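Side-chain contacts in acetaldehyde dehydrogenase (Acetylating) (Geobacillus thermoglucosidasius, PDB 5J78), which catalyses the reversible conversion of acetaldehyde and coenzyme A to acetyl-CoA, with NAD as the electron acceptor: residues A348-T351 and E356-F359; S311-N316 and I361-P366; A278-E283 and Q384-V389. All coordinates share one frame; numbering follows the deposited sequence.

Contact 1. Residues A348-T351 and E356-F359; sequences AEET and EYPF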
# COMPACT_ATOMS: atom_id res chain seq x y z
N ALA A 348 -6.11 8.11 43.58
CA ALA A 348 -4.71 8.54 43.65
C ALA A 348 -4.60 10.02 43.39
O ALA A 348 -4.91 10.51 42.29
CB ALA A 348 -3.85 7.78 42.65
N GLU A 349 -4.13 10.74 44.41
CA GLU A 349 -3.93 12.17 44.32
C GLU A 349 -2.81 12.42 43.33
O GLU A 349 -1.81 11.72 43.34
CB GLU A 349 -3.62 12.76 45.69
CG GLU A 349 -3.59 14.28 45.73
CD GLU A 349 -3.65 14.82 47.14
OE1 GLU A 349 -4.23 14.15 48.03
OE2 GLU A 349 -3.11 15.92 47.38
N GLU A 350 -3.02 13.38 42.43
CA GLU A 350 -2.10 13.59 41.33
C GLU A 350 -2.02 15.06 41.02
O GLU A 350 -2.94 15.81 41.36
CB GLU A 350 -2.56 12.78 40.11
CG GLU A 350 -1.47 12.42 39.10
CD GLU A 350 -0.48 11.37 39.63
OE1 GLU A 350 -0.60 10.93 40.81
OE2 GLU A 350 0.42 10.98 38.85
N THR A 351 -0.91 15.48 40.40
CA THR A 351 -0.75 16.88 39.99
C THR A 351 -0.37 17.01 38.51
O THR A 351 -0.63 18.04 37.90
CB THR A 351 0.32 17.60 40.84
OG1 THR A 351 1.60 16.99 40.62
CG2 THR A 351 -0.05 17.54 42.32
N GLU A 356 2.83 9.78 30.14
CA GLU A 356 3.88 9.17 30.95
C GLU A 356 3.53 9.22 32.43
O GLU A 356 4.31 8.80 33.27
CB GLU A 356 5.22 9.87 30.70
CG GLU A 356 5.39 11.28 31.30
CD GLU A 356 4.69 12.39 30.50
OE1 GLU A 356 3.67 12.12 29.82
OE2 GLU A 356 5.18 13.54 30.56
N TYR A 357 2.36 9.79 32.73
CA TYR A 357 1.80 9.82 34.08
C TYR A 357 0.57 8.92 34.09
O TYR A 357 -0.56 9.37 33.85
CB TYR A 357 1.44 11.24 34.48
CG TYR A 357 2.66 12.12 34.61
CD1 TYR A 357 3.36 12.19 35.80
CD2 TYR A 357 3.11 12.87 33.53
CE1 TYR A 357 4.48 12.98 35.93
CE2 TYR A 357 4.24 13.68 33.66
CZ TYR A 357 4.91 13.73 34.86
OH TYR A 357 6.02 14.52 35.00
N PRO A 358 0.78 7.62 34.34
CA PRO A 358 -0.25 6.61 34.13
C PRO A 358 -1.58 6.87 34.83
O PRO A 358 -2.59 6.30 34.41
CB PRO A 358 0.40 5.33 34.66
CG PRO A 358 1.86 5.57 34.50
CD PRO A 358 2.05 7.01 34.79
N PHE A 359 -1.60 7.69 35.87
CA PHE A 359 -2.86 7.95 36.54
C PHE A 359 -3.68 9.00 35.79
O PHE A 359 -4.87 9.13 36.02
CB PHE A 359 -2.62 8.36 37.99
CG PHE A 359 -2.34 7.20 38.91
CD1 PHE A 359 -3.38 6.45 39.42
CD2 PHE A 359 -1.04 6.86 39.26
CE1 PHE A 359 -3.13 5.36 40.27
CE2 PHE A 359 -0.80 5.79 40.10
CZ PHE A 359 -1.85 5.03 40.60
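A348 and F359 meet as methyl on ring, the main apolar touch between an inner strand of the parallel sheet, in what is probably the catalytic domain of the aldehyde dehydrogenase fold, and the loop leading to the next strand along the chain. The CB of A348 lies 3.4 Å above the plane of the F359 ring and is displaced toward its rim, so CD1 and CE1 of F359 are the ring atoms nearest to it, with CB of A348 to CE1 of F359 at 3.5 Å. The distance from that CB to the F359 ring centroid is 3.8 Å at 26° off the normal, which identifies a CH-pi contact over the face. In F359, chi1 of -80° carries the ring toward A348, with CG anti to the carbonyl carbon, and chi2 of -81° turns the ring face to the methyl.

E350 closes over the CB end of the same side chain: its CD comes to 4.0 Å from CB of F359. The two side chains cross at about a right angle, the carboxylate approaches the ring obliquely, and it rests against CB of F359. No hydrogen bond crosses the contact. Y357 makes a looser approach, its CD1 lying 4.4 Å from OE2 of E350.

In the next shell, A348 is fixed by backbone hydrogen bonds to L368 and F370 of strand 367-373, while F359 also packs on V309, A310 and I313 of helix 303-313. Its ring is therefore wedged between strand and helix. The backbone O of E349 takes a weak hydrogen bond from K306 NZ; OE1 of E350 sits 2.9 Å from that same O of E349, two acceptors with no bond between them.

Contact 2. Residues S311-N316 and I361-P366; sequences SIIMVN and IEKLSP
I313, at the weakly bonded end of helix 303-313, faces I361 and K363 where the helix runs into a small antiparallel hairpin, strands 314-315 and 318-319, of the probable catalytic domain of the aldehyde dehydrogenase fold. Its two branches divide the work. CG2 of I313 comes to 4.3 Å from CD1 of I361, while CD1 of I313 lies 4.4 Å from CD of K363, against the aliphatic stem of that lysine. Backbone hydrogen bonding of I313 to N320, across the hairpin, ties this residue to the one just beyond the returning strand.

M314 follows, and its closest approach to the loop is made by the end of the side chain. CE of M314 reaches to 3.8 Å from CD1 of I361, and SD of M314 is 4.0 Å from the same methyl. A chi1 of 52°, with CG between the backbone N and the carbonyl carbon, swings the chain over and brings SD near; the bend at chi3 (-41°) then turns CE onto CD1. The two side chains cross obliquely. I361 CD1 is thus the meeting point for both I313 and M314.

The opposing loop, I361-P366, probably corresponds to the family's conserved E-x-F-G-P segment, and its E362 lies close to position 273, where the cysteine is oxidised to 3-sulfinoalanine. K363 braces this loop: its NZ donates to O of F359 and O of Q277, and at 2.9 Å to O of I361. This last bond runs nearly along the C=O axis, at a C=O...N angle of 171°. S365 adds a second inner tie, its OG donating to O of K363 at 3.0 Å from well above the carbonyl plane.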
# COMPACT_ATOMS: atom_id res chain seq x y z
N SER A 311 2.71 1.01 37.99
CA SER A 311 3.59 0.12 37.24
C SER A 311 2.83 -0.87 36.39
O SER A 311 3.37 -1.40 35.42
CB SER A 311 4.50 -0.63 38.21
OG SER A 311 5.15 0.29 39.07
N ILE A 312 1.59 -1.15 36.77
CA ILE A 312 0.78 -2.10 36.03
C ILE A 312 -0.37 -1.43 35.27
O ILE A 312 -1.16 -2.12 34.63
CB ILE A 312 0.21 -3.19 36.97
CG1 ILE A 312 -0.76 -2.60 38.00
CG2 ILE A 312 1.35 -3.92 37.67
CD1 ILE A 312 -1.73 -3.61 38.53
N ILE A 313 -0.46 -0.11 35.33
CA ILE A 313 -1.50 0.61 34.61
C ILE A 313 -1.18 0.64 33.11
O ILE A 313 -2.08 0.50 32.29
CB ILE A 313 -1.70 2.03 35.14
CG1 ILE A 313 -2.55 1.96 36.41
CG2 ILE A 313 -2.43 2.94 34.11
CD1 ILE A 313 -2.75 3.28 37.10
N MET A 314 0.09 0.84 32.75
CA MET A 314 0.48 0.65 31.36
C MET A 314 1.72 -0.22 31.19
O MET A 314 2.63 -0.24 32.04
CB MET A 314 0.65 2.02 30.65
CG MET A 314 1.55 3.04 31.29
SD MET A 314 1.06 4.73 30.82
CE MET A 314 0.71 4.53 29.08
N VAL A 315 1.70 -1.00 30.11
CA VAL A 315 2.83 -1.79 29.66
C VAL A 315 3.13 -1.35 28.23
O VAL A 315 2.21 -1.11 27.44
CB VAL A 315 2.55 -3.31 29.73
CG1 VAL A 315 2.17 -3.70 31.15
CG2 VAL A 315 1.46 -3.71 28.77
N ASN A 316 4.42 -1.27 27.90
CA ASN A 316 4.89 -0.39 26.85
C ASN A 316 4.45 1.02 27.25
O ASN A 316 4.58 1.40 28.42
CB ASN A 316 4.35 -0.77 25.46
CG ASN A 316 4.71 -2.19 25.07
OD1 ASN A 316 5.70 -2.74 25.54
ND2 ASN A 316 3.91 -2.77 24.18
N ILE A 361 -4.05 9.06 32.42
CA ILE A 361 -4.63 8.50 31.19
C ILE A 361 -5.95 7.78 31.46
O ILE A 361 -6.40 7.68 32.62
CB ILE A 361 -3.64 7.53 30.47
CG1 ILE A 361 -3.45 6.20 31.22
CG2 ILE A 361 -2.30 8.22 30.27
CD1 ILE A 361 -2.86 5.08 30.36
N GLU A 362 -6.56 7.29 30.37
CA GLU A 362 -7.81 6.56 30.44
C GLU A 362 -7.49 5.18 30.98
O GLU A 362 -6.68 4.45 30.41
CB GLU A 362 -8.50 6.46 29.06
CG GLU A 362 -9.93 5.93 29.17
CD GLU A 362 -10.57 5.50 27.85
OE1 GLU A 362 -9.86 5.39 26.83
OE2 GLU A 362 -11.80 5.28 27.87
N LYS A 363 -8.15 4.80 32.07
CA LYS A 363 -7.75 3.58 32.79
C LYS A 363 -8.72 2.42 32.63
O LYS A 363 -8.36 1.27 32.91
CB LYS A 363 -7.55 3.93 34.28
CG LYS A 363 -6.39 4.92 34.48
CD LYS A 363 -6.34 5.57 35.87
CE LYS A 363 -7.46 6.56 36.09
NZ LYS A 363 -7.24 7.85 35.37
N LEU A 364 -9.94 2.71 32.18
CA LEU A 364 -10.95 1.69 31.90
C LEU A 364 -11.02 0.66 33.04
O LEU A 364 -11.05 -0.55 32.81
CB LEU A 364 -10.67 0.99 30.57
CG LEU A 364 -11.05 1.78 29.29
CD1 LEU A 364 -10.61 1.03 28.04
CD2 LEU A 364 -12.54 2.06 29.22
N SER A 365 -11.02 1.16 34.26
CA SER A 365 -11.01 0.30 35.44
C SER A 365 -11.31 1.18 36.66
O SER A 365 -11.33 2.42 36.55
CB SER A 365 -9.67 -0.42 35.59
OG SER A 365 -8.62 0.51 35.78
N PRO A 366 -11.56 0.56 37.82
CA PRO A 366 -12.00 1.34 38.97
C PRO A 366 -10.81 2.03 39.66
O PRO A 366 -10.54 1.84 40.85
CB PRO A 366 -12.67 0.30 39.87
CG PRO A 366 -12.77 -0.94 39.07
CD PRO A 366 -11.69 -0.88 38.07

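Contact 3. Residues A278-E283 and Q384-V389; sequences ALLVDE and QKLLEV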
# COMPACT_ATOMS: atom_id res chain seq x y z
N ALA A 278 -10.76 11.20 36.08
CA ALA A 278 -10.05 12.13 36.96
C ALA A 278 -11.06 13.07 37.57
O ALA A 278 -11.97 13.53 36.89
CB ALA A 278 -8.98 12.91 36.19
N LEU A 279 -10.93 13.31 38.87
CA LEU A 279 -11.74 14.31 39.53
C LEU A 279 -10.90 15.55 39.72
O LEU A 279 -9.73 15.46 40.06
CB LEU A 279 -12.27 13.82 40.88
CG LEU A 279 -13.12 12.56 40.88
CD1 LEU A 279 -13.58 12.31 42.32
CD2 LEU A 279 -14.30 12.69 39.95
N LEU A 280 -11.52 16.71 39.48
CA LEU A 280 -10.90 18.01 39.72
C LEU A 280 -11.71 18.65 40.84
O LEU A 280 -12.91 18.85 40.69
CB LEU A 280 -10.91 18.87 38.45
CG LEU A 280 -10.71 18.12 37.13
CD1 LEU A 280 -10.89 19.10 36.00
CD2 LEU A 280 -9.34 17.46 37.05
N VAL A 281 -11.07 18.94 41.98
CA VAL A 281 -11.83 19.33 43.17
C VAL A 281 -11.36 20.66 43.76
O VAL A 281 -10.16 20.91 43.94
CB VAL A 281 -11.74 18.22 44.25
CG1 VAL A 281 -12.57 18.57 45.48
CG2 VAL A 281 -12.22 16.91 43.66
N ASP A 282 -12.34 21.53 44.04
CA ASP A 282 -12.06 22.83 44.63
C ASP A 282 -11.40 22.59 45.99
O ASP A 282 -11.85 21.77 46.76
CB ASP A 282 -13.35 23.66 44.80
CG ASP A 282 -13.67 24.54 43.60
OD1 ASP A 282 -12.80 24.71 42.71
OD2 ASP A 282 -14.80 25.07 43.56
N GLU A 283 -10.30 23.29 46.23
CA GLU A 283 -9.53 23.11 47.44
C GLU A 283 -10.42 23.31 48.65
O GLU A 283 -10.36 22.56 49.61
CB GLU A 283 -8.35 24.07 47.48
CG GLU A 283 -7.23 23.61 48.39
CD GLU A 283 -6.09 24.61 48.46
OE1 GLU A 283 -6.34 25.81 48.23
OE2 GLU A 283 -4.95 24.18 48.74
N GLN A 384 -8.84 20.57 30.10
CA GLN A 384 -8.39 20.68 28.71
C GLN A 384 -7.19 19.77 28.47
O GLN A 384 -7.15 19.03 27.48
CB GLN A 384 -8.06 22.15 28.36
CG GLN A 384 -7.50 22.35 26.98
CD GLN A 384 -8.50 21.98 25.89
OE1 GLN A 384 -9.72 22.03 26.09
NE2 GLN A 384 -7.98 21.61 24.74
N LYS A 385 -6.24 19.77 29.41
CA LYS A 385 -5.05 18.91 29.31
C LYS A 385 -5.34 17.41 29.38
O LYS A 385 -4.71 16.61 28.69
CB LYS A 385 -4.06 19.26 30.43
CG LYS A 385 -3.29 20.56 30.24
CD LYS A 385 -2.01 20.53 31.07
CE LYS A 385 -1.30 21.88 31.13
NZ LYS A 385 -2.00 22.82 32.05
N LEU A 386 -6.27 17.03 30.25
CA LEU A 386 -6.69 15.63 30.35
C LEU A 386 -7.37 15.14 29.06
O LEU A 386 -7.11 14.03 28.60
CB LEU A 386 -7.62 15.47 31.56
CG LEU A 386 -6.83 15.66 32.88
CD1 LEU A 386 -7.70 16.13 34.03
CD2 LEU A 386 -6.10 14.39 33.24
N LEU A 387 -8.22 15.97 28.46
CA LEU A 387 -8.88 15.60 27.21
C LEU A 387 -7.85 15.38 26.12
O LEU A 387 -7.97 14.47 25.32
CB LEU A 387 -9.88 16.66 26.80
CG LEU A 387 -11.09 16.73 27.73
CD1 LEU A 387 -11.90 17.94 27.39
CD2 LEU A 387 -11.95 15.45 27.67
N GLU A 388 -6.80 16.20 26.12
CA GLU A 388 -5.75 16.06 25.13
C GLU A 388 -4.96 14.75 25.29
O GLU A 388 -4.36 14.29 24.33
CB GLU A 388 -4.83 17.28 25.20
CG GLU A 388 -5.57 18.52 24.74
CD GLU A 388 -4.82 19.82 24.92
OE1 GLU A 388 -3.89 19.89 25.76
OE2 GLU A 388 -5.17 20.79 24.21
N VAL A 389 -5.00 14.14 26.47
CA VAL A 389 -4.44 12.79 26.62
C VAL A 389 -5.49 11.70 26.28
O VAL A 389 -5.80 10.84 27.10
CB VAL A 389 -3.91 12.53 28.08
CG1 VAL A 389 -3.03 11.28 28.12
CG2 VAL A 389 -3.11 13.70 28.58
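L386 buries more surface here than A278 and L280 combined, and a single methyl does the touching. CD1 of L386 lies 3.7 Å from CD2 of L280 and 4.1 Å from CB of A278. A278 and L280 are alternate residues of one strand, so both side chains rise from the same face of the sheet and form a shallow seat for that methyl. L386 reaches it with CG beside the backbone N and anti to the carbonyl carbon (chi1 -69°). The side chains of L280 and L386 run alongside one another, pointing opposite ways, and touch methyl to methyl with no polar atom between.

The helix is the connection of a beta-alpha-beta crossover: helix 376-388 leaves strand 367-373, passes over strands 276-282 and 244-248, and leads to strand 395-399 in the parallel sheet. On the same helix Q384 NE2 donates to OE2 of E388, four residues on, and neither side chain touches the strand. Packing of L386 on P245 of strand 244-248 agrees with the path of the crossover, and the backbone O of L386 accepts a hydrogen bond from N243 ND2.

Overall arrangement
Contacts 2 and 3 are buried, whereas contact 1 is only partly so, its glutamate and tyrosine being less covered than its apolar pair. Contacts 1 and 3 reach the same parallel sheet through different strands, one met by a ring from a loop and the other by a leucine from a helix; the touching residues of contact 2 lie between helix end, hairpin and loop, not on the strands of that sheet. The three are linked in series: CE1 of F359 lies 3.8 Å from CD1 of I313, and CG2 of I361 lies 3.8 Å from CG1 of V389. No hydrogen bond crosses any of them, but contact 1 brings in a carboxylate, contact 2 methionine sulfur, and contact 3 aliphatic carbon alone.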